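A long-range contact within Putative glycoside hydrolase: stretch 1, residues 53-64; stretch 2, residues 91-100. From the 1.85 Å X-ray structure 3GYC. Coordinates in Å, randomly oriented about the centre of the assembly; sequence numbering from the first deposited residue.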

ATOM      1  N   ALA A  53      -8.274   1.819   9.285  1.00  9.75           N
ATOM      2  CA  ALA A  53      -7.784   0.696   8.486  1.00 10.99           C
ATOM      3  C   ALA A  53      -6.246   0.829   8.347  1.00 11.74           C
ATOM      4  O   ALA A  53      -5.702   1.933   8.407  1.00 13.51           O
ATOM      5  CB  ALA A  53      -8.476   0.652   7.082  1.00 10.45           C
ATOM      6  N   ILE A  54      -5.565  -0.299   8.191  1.00 12.18           N
ATOM      7  CA  ILE A  54      -4.121  -0.363   8.007  1.00 11.52           C
ATOM      8  C   ILE A  54      -3.830  -1.410   6.938  1.00 12.20           C
ATOM      9  O   ILE A  54      -4.496  -2.428   6.876  1.00 12.79           O
ATOM     10  CB  ILE A  54      -3.416  -0.799   9.318  1.00 11.14           C
ATOM     11  CG1 ILE A  54      -3.865   0.070  10.503  1.00 11.82           C
ATOM     12  CG2 ILE A  54      -1.936  -0.749   9.188  1.00  9.95           C
ATOM     13  CD1 ILE A  54      -3.392  -0.459  11.931  1.00 11.60           C
ATOM     14  N   ARG A  55      -2.872  -1.125   6.080  1.00 11.47           N
ATOM     15  CA  ARG A  55      -2.380  -2.072   5.086  1.00 12.14           C
ATOM     16  C   ARG A  55      -1.021  -2.584   5.590  1.00 10.48           C
ATOM     17  O   ARG A  55      -0.120  -1.795   5.861  1.00 10.50           O
ATOM     18  CB  ARG A  55      -2.234  -1.370   3.745  1.00 10.94           C
ATOM     19  CG  ARG A  55      -1.559  -2.190   2.703  1.00 11.87           C
ATOM     20  CD  ARG A  55      -1.238  -1.410   1.540  1.00 14.28           C
ATOM     21  NE  ARG A  55      -0.518  -2.179   0.552  1.00 16.88           N
ATOM     22  CZ  ARG A  55       0.469  -1.705  -0.201  1.00 18.52           C
ATOM     23  NH1 ARG A  55       0.915  -0.451  -0.036  1.00 19.17           N
ATOM     24  NH2 ARG A  55       1.075  -2.505  -1.064  1.00 19.69           N
ATOM     25  N   ILE A  56      -0.867  -3.899   5.782  1.00 11.69           N
ATOM     26  CA  ILE A  56       0.377  -4.388   6.294  1.00 10.34           C
ATOM     27  C   ILE A  56       0.906  -5.540   5.445  1.00 10.53           C
ATOM     28  O   ILE A  56       0.178  -6.197   4.693  1.00  9.45           O
ATOM     29  CB  ILE A  56       0.293  -4.881   7.751  1.00 10.32           C
ATOM     30  CG1 ILE A  56      -0.685  -6.068   7.919  1.00 11.19           C
ATOM     31  CG2 ILE A  56      -0.061  -3.800   8.707  1.00 12.47           C
ATOM     32  CD1 ILE A  56      -0.670  -6.688   9.308  1.00 11.34           C
ATOM     33  N   ASP A  57       2.182  -5.765   5.617  1.00 10.07           N
ATOM     34  CA  ASP A  57       2.814  -6.944   5.029  1.00 10.00           C
ATOM     35  C   ASP A  57       2.524  -8.133   5.959  1.00 10.17           C
ATOM     36  O   ASP A  57       2.799  -8.067   7.180  1.00 12.26           O
ATOM     37  CB  ASP A  57       4.310  -6.724   4.884  1.00 12.17           C
ATOM     38  CG  ASP A  57       4.963  -7.795   4.002  1.00 11.18           C
ATOM     39  OD1 ASP A  57       4.455  -8.936   3.937  1.00 11.69           O
ATOM     40  OD2 ASP A  57       5.928  -7.453   3.299  1.00 10.07           O
ATOM     41  N   ALA A  58       1.978  -9.212   5.384  1.00  8.85           N
ATOM     42  CA  ALA A  58       1.615 -10.441   6.124  1.00 10.05           C
ATOM     43  C   ALA A  58       2.780 -11.471   6.133  1.00 11.36           C
ATOM     44  O   ALA A  58       2.667 -12.504   6.810  1.00 12.15           O
ATOM     45  CB  ALA A  58       0.394 -11.088   5.486  1.00  9.13           C
ATOM     46  N   TYR A  59       3.851 -11.196   5.361  1.00 10.84           N
ATOM     47  CA  TYR A  59       5.017 -12.119   5.240  1.00 11.35           C
ATOM     48  C   TYR A  59       4.531 -13.564   5.012  1.00 11.66           C
ATOM     49  O   TYR A  59       4.957 -14.499   5.727  1.00 12.73           O
ATOM     50  CB  TYR A  59       5.856 -12.086   6.502  1.00 10.70           C
ATOM     51  CG  TYR A  59       6.498 -10.771   6.901  1.00 11.09           C
ATOM     52  CD1 TYR A  59       5.800  -9.811   7.609  1.00 10.53           C
ATOM     53  CD2 TYR A  59       7.857 -10.531   6.646  1.00 11.57           C
ATOM     54  CE1 TYR A  59       6.419  -8.622   8.019  1.00 10.87           C
ATOM     55  CE2 TYR A  59       8.476  -9.345   7.034  1.00 11.61           C
ATOM     56  CZ  TYR A  59       7.762  -8.400   7.738  1.00 12.34           C
ATOM     57  OH  TYR A  59       8.376  -7.229   8.150  1.00 12.30           O
ATOM     58  N   PRO A  60       3.655 -13.769   4.015  1.00 11.42           N
ATOM     59  CA  PRO A  60       3.044 -15.108   3.766  1.00 11.34           C
ATOM     60  C   PRO A  60       4.070 -16.180   3.452  1.00 11.23           C
ATOM     61  O   PRO A  60       3.936 -17.331   3.862  1.00 12.11           O
ATOM     62  CB  PRO A  60       2.179 -14.874   2.528  1.00 12.59           C
ATOM     63  CG  PRO A  60       2.816 -13.713   1.820  1.00 11.93           C
ATOM     64  CD  PRO A  60       3.581 -12.885   2.850  1.00 11.64           C
ATOM     65  N   HIS A  61       5.082 -15.800   2.694  1.00 12.02           N
ATOM     66  CA  HIS A  61       6.188 -16.687   2.359  1.00 11.45           C
ATOM     67  C   HIS A  61       6.922 -17.249   3.587  1.00 11.10           C
ATOM     68  O   HIS A  61       7.292 -18.439   3.612  1.00 12.77           O
ATOM     69  CB  HIS A  61       7.146 -15.993   1.365  1.00 11.81           C
ATOM     70  CG  HIS A  61       7.811 -14.762   1.886  1.00 10.32           C
ATOM     71  ND1 HIS A  61       7.109 -13.650   2.321  1.00 10.39           N
ATOM     72  CD2 HIS A  61       9.121 -14.428   1.953  1.00 10.02           C
ATOM     73  CE1 HIS A  61       7.970 -12.719   2.680  1.00  8.90           C
ATOM     74  NE2 HIS A  61       9.193 -13.157   2.460  1.00 10.17           N
ATOM     75  N   LEU A  62       7.116 -16.428   4.601  1.00 10.73           N
ATOM     76  CA  LEU A  62       7.761 -16.837   5.830  1.00 10.13           C
ATOM     77  C   LEU A  62       6.808 -17.684   6.670  1.00 11.49           C
ATOM     78  O   LEU A  62       7.201 -18.737   7.203  1.00 11.56           O
ATOM     79  CB  LEU A  62       8.272 -15.624   6.612  1.00  9.05           C
ATOM     80  CG  LEU A  62       9.294 -14.727   5.890  1.00  8.52           C
ATOM     81  CD1 LEU A  62       9.854 -13.677   6.845  1.00  6.82           C
ATOM     82  CD2 LEU A  62      10.423 -15.566   5.225  1.00  8.00           C
ATOM     83  N   ILE A  63       5.541 -17.259   6.777  1.00 12.85           N
ATOM     84  CA  ILE A  63       4.579 -18.022   7.557  1.00 13.23           C
ATOM     85  C   ILE A  63       4.372 -19.417   6.951  1.00 15.26           C
ATOM     86  O   ILE A  63       4.246 -20.380   7.703  1.00 15.57           O
ATOM     87  CB  ILE A  63       3.214 -17.307   7.700  1.00 14.51           C
ATOM     88  CG1 ILE A  63       3.358 -16.104   8.640  1.00 13.47           C
ATOM     89  CG2 ILE A  63       2.148 -18.313   8.195  1.00 14.28           C
ATOM     90  CD1 ILE A  63       2.105 -15.277   8.853  1.00 12.58           C
ATOM     91  N   ALA A  64       4.404 -19.535   5.617  1.00 15.12           N
ATOM     92  CA  ALA A  64       4.177 -20.808   4.956  1.00 16.15           C
ATOM     93  C   ALA A  64       5.370 -21.739   5.099  1.00 18.11           C
ATOM     94  O   ALA A  64       5.209 -22.967   5.057  1.00 17.91           O
ATOM     95  CB  ALA A  64       3.790 -20.614   3.474  1.00 14.65           C
ATOM     96  N   GLN A  91       9.948 -12.604  13.970  1.00 11.26           N
ATOM     97  CA  GLN A  91       9.158 -13.823  14.149  1.00 10.70           C
ATOM     98  C   GLN A  91       7.722 -13.394  13.806  1.00 10.22           C
ATOM     99  O   GLN A  91       7.101 -12.546  14.494  1.00  9.05           O
ATOM    100  CB  GLN A  91       9.286 -14.426  15.548  1.00 10.18           C
ATOM    101  CG  GLN A  91       8.543 -15.711  15.659  1.00 10.47           C
ATOM    102  CD  GLN A  91       8.471 -16.279  17.051  1.00 11.19           C
ATOM    103  OE1 GLN A  91       9.433 -16.259  17.813  1.00 11.20           O
ATOM    104  NE2 GLN A  91       7.344 -16.881  17.355  1.00 12.63           N
ATOM    105  N   VAL A  92       7.180 -13.972  12.739  1.00 11.39           N
ATOM    106  CA  VAL A  92       5.917 -13.481  12.170  1.00 10.08           C
ATOM    107  C   VAL A  92       4.679 -13.910  12.950  1.00 10.55           C
ATOM    108  O   VAL A  92       3.793 -13.095  13.160  1.00 12.37           O
ATOM    109  CB  VAL A  92       5.803 -13.771  10.671  1.00  9.64           C
ATOM    110  CG1 VAL A  92       4.581 -13.120  10.058  1.00  9.45           C
ATOM    111  CG2 VAL A  92       7.042 -13.275   9.934  1.00  9.57           C
ATOM    112  N   GLN A  93       4.616 -15.157  13.388  1.00 12.86           N
ATOM    113  CA  GLN A  93       3.519 -15.621  14.234  1.00 11.98           C
ATOM    114  C   GLN A  93       4.102 -16.044  15.568  1.00 12.30           C
ATOM    115  O   GLN A  93       5.181 -16.664  15.601  1.00 12.93           O
ATOM    116  CB  GLN A  93       2.752 -16.776  13.597  1.00 12.78           C
ATOM    117  CG  GLN A  93       1.881 -16.447  12.410  1.00 12.78           C
ATOM    118  CD  GLN A  93       0.616 -15.653  12.772  1.00 13.52           C
ATOM    119  OE1 GLN A  93       0.549 -14.999  13.827  1.00 13.19           O
ATOM    120  NE2 GLN A  93      -0.383 -15.713  11.894  1.00 11.33           N
ATOM    121  N   PRO A  94       3.369 -15.797  16.667  1.00 12.26           N
ATOM    122  CA  PRO A  94       2.009 -15.204  16.778  1.00 11.18           C
ATOM    123  C   PRO A  94       1.896 -13.674  16.678  1.00 11.41           C
ATOM    124  O   PRO A  94       0.806 -13.135  16.867  1.00 12.70           O
ATOM    125  CB  PRO A  94       1.541 -15.691  18.167  1.00 12.25           C
ATOM    126  CG  PRO A  94       2.834 -15.768  18.969  1.00 12.91           C
ATOM    127  CD  PRO A  94       3.872 -16.279  17.978  1.00 11.40           C
ATOM    128  N   ASN A  95       2.998 -12.977  16.434  1.00  9.86           N
ATOM    129  CA  ASN A  95       2.990 -11.494  16.294  1.00 10.73           C
ATOM    130  C   ASN A  95       1.919 -10.956  15.353  1.00  9.16           C
ATOM    131  O   ASN A  95       1.238  -9.981  15.711  1.00  9.76           O
ATOM    132  CB  ASN A  95       4.351 -10.936  15.900  1.00  9.75           C
ATOM    133  CG  ASN A  95       5.266 -10.756  17.083  1.00 11.27           C
ATOM    134  OD1 ASN A  95       4.796 -10.740  18.209  1.00 11.20           O
ATOM    135  ND2 ASN A  95       6.613 -10.620  16.832  1.00 10.50           N
ATOM    136  N   LEU A  96       1.695 -11.611  14.215  1.00  8.57           N
ATOM    137  CA  LEU A  96       0.678 -11.141  13.283  1.00 10.83           C
ATOM    138  C   LEU A  96      -0.697 -11.242  13.915  1.00  9.65           C
ATOM    139  O   LEU A  96      -1.466 -10.270  13.921  1.00 10.58           O
ATOM    140  CB  LEU A  96       0.746 -11.875  11.941  1.00  9.87           C
ATOM    141  CG  LEU A  96      -0.348 -11.555  10.933  1.00 11.07           C
ATOM    142  CD1 LEU A  96      -0.356 -10.017  10.550  1.00 10.16           C
ATOM    143  CD2 LEU A  96      -0.268 -12.461   9.697  1.00 10.91           C
ATOM    144  N   ASN A  97      -1.007 -12.408  14.470  1.00  9.81           N
ATOM    145  CA  ASN A  97      -2.319 -12.570  15.096  1.00 10.23           C
ATOM    146  C   ASN A  97      -2.504 -11.650  16.313  1.00 10.75           C
ATOM    147  O   ASN A  97      -3.647 -11.194  16.586  1.00 11.03           O
ATOM    148  CB  ASN A  97      -2.613 -14.031  15.382  1.00 10.76           C
ATOM    149  CG  ASN A  97      -2.968 -14.826  14.108  1.00  9.46           C
ATOM    150  OD1 ASN A  97      -2.855 -14.345  12.969  1.00 10.50           O
ATOM    151  ND2 ASN A  97      -3.417 -16.029  14.308  1.00  9.93           N
ATOM    152  N   LEU A  98      -1.404 -11.389  17.036  1.00  9.92           N
ATOM    153  CA  LEU A  98      -1.441 -10.439  18.171  1.00 10.88           C
ATOM    154  C   LEU A  98      -1.785  -9.055  17.666  1.00 10.53           C
ATOM    155  O   LEU A  98      -2.655  -8.412  18.209  1.00 11.38           O
ATOM    156  CB  LEU A  98      -0.146 -10.428  19.011  1.00 10.82           C
ATOM    157  CG  LEU A  98       0.050 -11.628  19.955  1.00 11.98           C
ATOM    158  CD1 LEU A  98       1.523 -11.760  20.516  1.00 13.54           C
ATOM    159  CD2 LEU A  98      -0.956 -11.649  21.099  1.00 10.81           C
ATOM    160  N   PHE A  99      -1.072  -8.601  16.637  1.00 10.47           N
ATOM    161  CA  PHE A  99      -1.326  -7.321  16.022  1.00 10.93           C
ATOM    162  C   PHE A  99      -2.766  -7.210  15.486  1.00 11.34           C
ATOM    163  O   PHE A  99      -3.446  -6.177  15.722  1.00 10.01           O
ATOM    164  CB  PHE A  99      -0.309  -7.059  14.906  1.00 11.07           C
ATOM    165  CG  PHE A  99      -0.465  -5.701  14.263  1.00 10.87           C
ATOM    166  CD1 PHE A  99       0.026  -4.572  14.918  1.00 12.33           C
ATOM    167  CD2 PHE A  99      -1.169  -5.543  13.088  1.00 11.25           C
ATOM    168  CE1 PHE A  99      -0.137  -3.319  14.370  1.00 11.81           C
ATOM    169  CE2 PHE A  99      -1.310  -4.298  12.540  1.00 12.00           C
ATOM    170  CZ  PHE A  99      -0.809  -3.179  13.210  1.00 10.63           C
ATOM    171  N   LEU A 100      -3.242  -8.263  14.813  1.00 10.82           N
ATOM    172  CA  LEU A 100      -4.600  -8.290  14.284  1.00 11.00           C
ATOM    173  C   LEU A 100      -5.613  -8.234  15.394  1.00 11.52           C
ATOM    174  O   LEU A 100      -6.617  -7.542  15.234  1.00 12.20           O
ATOM    175  CB  LEU A 100      -4.858  -9.476  13.349  1.00 10.20           C
ATOM    176  CG  LEU A 100      -4.049  -9.553  12.064  1.00  9.77           C
ATOM    177  CD1 LEU A 100      -4.311 -10.924  11.361  1.00  8.83           C
ATOM    178  CD2 LEU A 100      -4.299  -8.378  11.064  1.00 11.39           C
TER

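Segments distant in sequence can meet almost wholly through apolar side-chain packing, with no hydrogen bond passing between them, and this pair of stretches is a compact example. Strand 53-57 and helix 95-100 run almost exactly antiparallel, at 176°, with their axes 11.5 Å apart at closest approach. That spacing is too wide for backbone contact but leaves room for side chains from both sides to meet between the backbones. The register runs in reverse accordingly: Ile-63 lies near Val-92, Ala-58 near Leu-96, and Ile-54 near Leu-100. Together the stretches bury 425 Å².

Along stretch 2, Gln-91 points away from the contact and serves its own loop, its NE2 donating to Gln-93 O at 2.8 Å. Val-92, which precedes the helix, gives up more area to the other stretch than any other residue here. Its CG1 lies 3.5 Å from Ile-63 CD1 and 3.8 Å from the carbonyl oxygen, O, of Ala-58. Both of its methyls lie close to Tyr-59 CB, CG2 at 3.8 Å and CG1 at 3.9 Å, and CG2 lies 4.2 Å from Leu-62 CD1. The branched valine thus fits against the turn and the start of the helix that follows it. That turn has its own polar support: Tyr-59 N donates to Asp-57 OD1 at 2.7 Å.

Gln-93 shows how a polar residue can join an apolar contact. Its methylene CG packs 3.8 Å from Ile-63 CD1, while its amide is paired with Asn-97: Gln-93 OE1 accepts from Asn-97 N at 3.1 Å, and Gln-93 NE2 donates to Asn-97 OD1 at 3.0 Å. Pro-94, preceded by a cis peptide bond, and Asn-95 make no contact with stretch 1.

With Leu-96 the helix turns a hydrophobic side chain toward the strand. Its CD1 meets Ile-56 CD1 at 3.6 Å, and its CD2 lies 3.8 Å from Ile-63 CD1, so one leucine bridges residues before and after the turn. Asn-97 and Leu-98 take no part in the contact. Phe-99 resumes it three residues after Leu-96, as helical periodicity predicts, with its CZ 4.0 Å from Ile-54 CD1 and its CD2 4.0 Å from Ile-56 CD1. Ile-54 and Ile-56 both point toward the helix, whereas the side chain of the intervening Arg-55 stays out of reach, the alternation expected of a strand. Leu-100 starts sideways, but its end comes nearer, bringing CD2 to 4.4 Å from Ile-56 CD1.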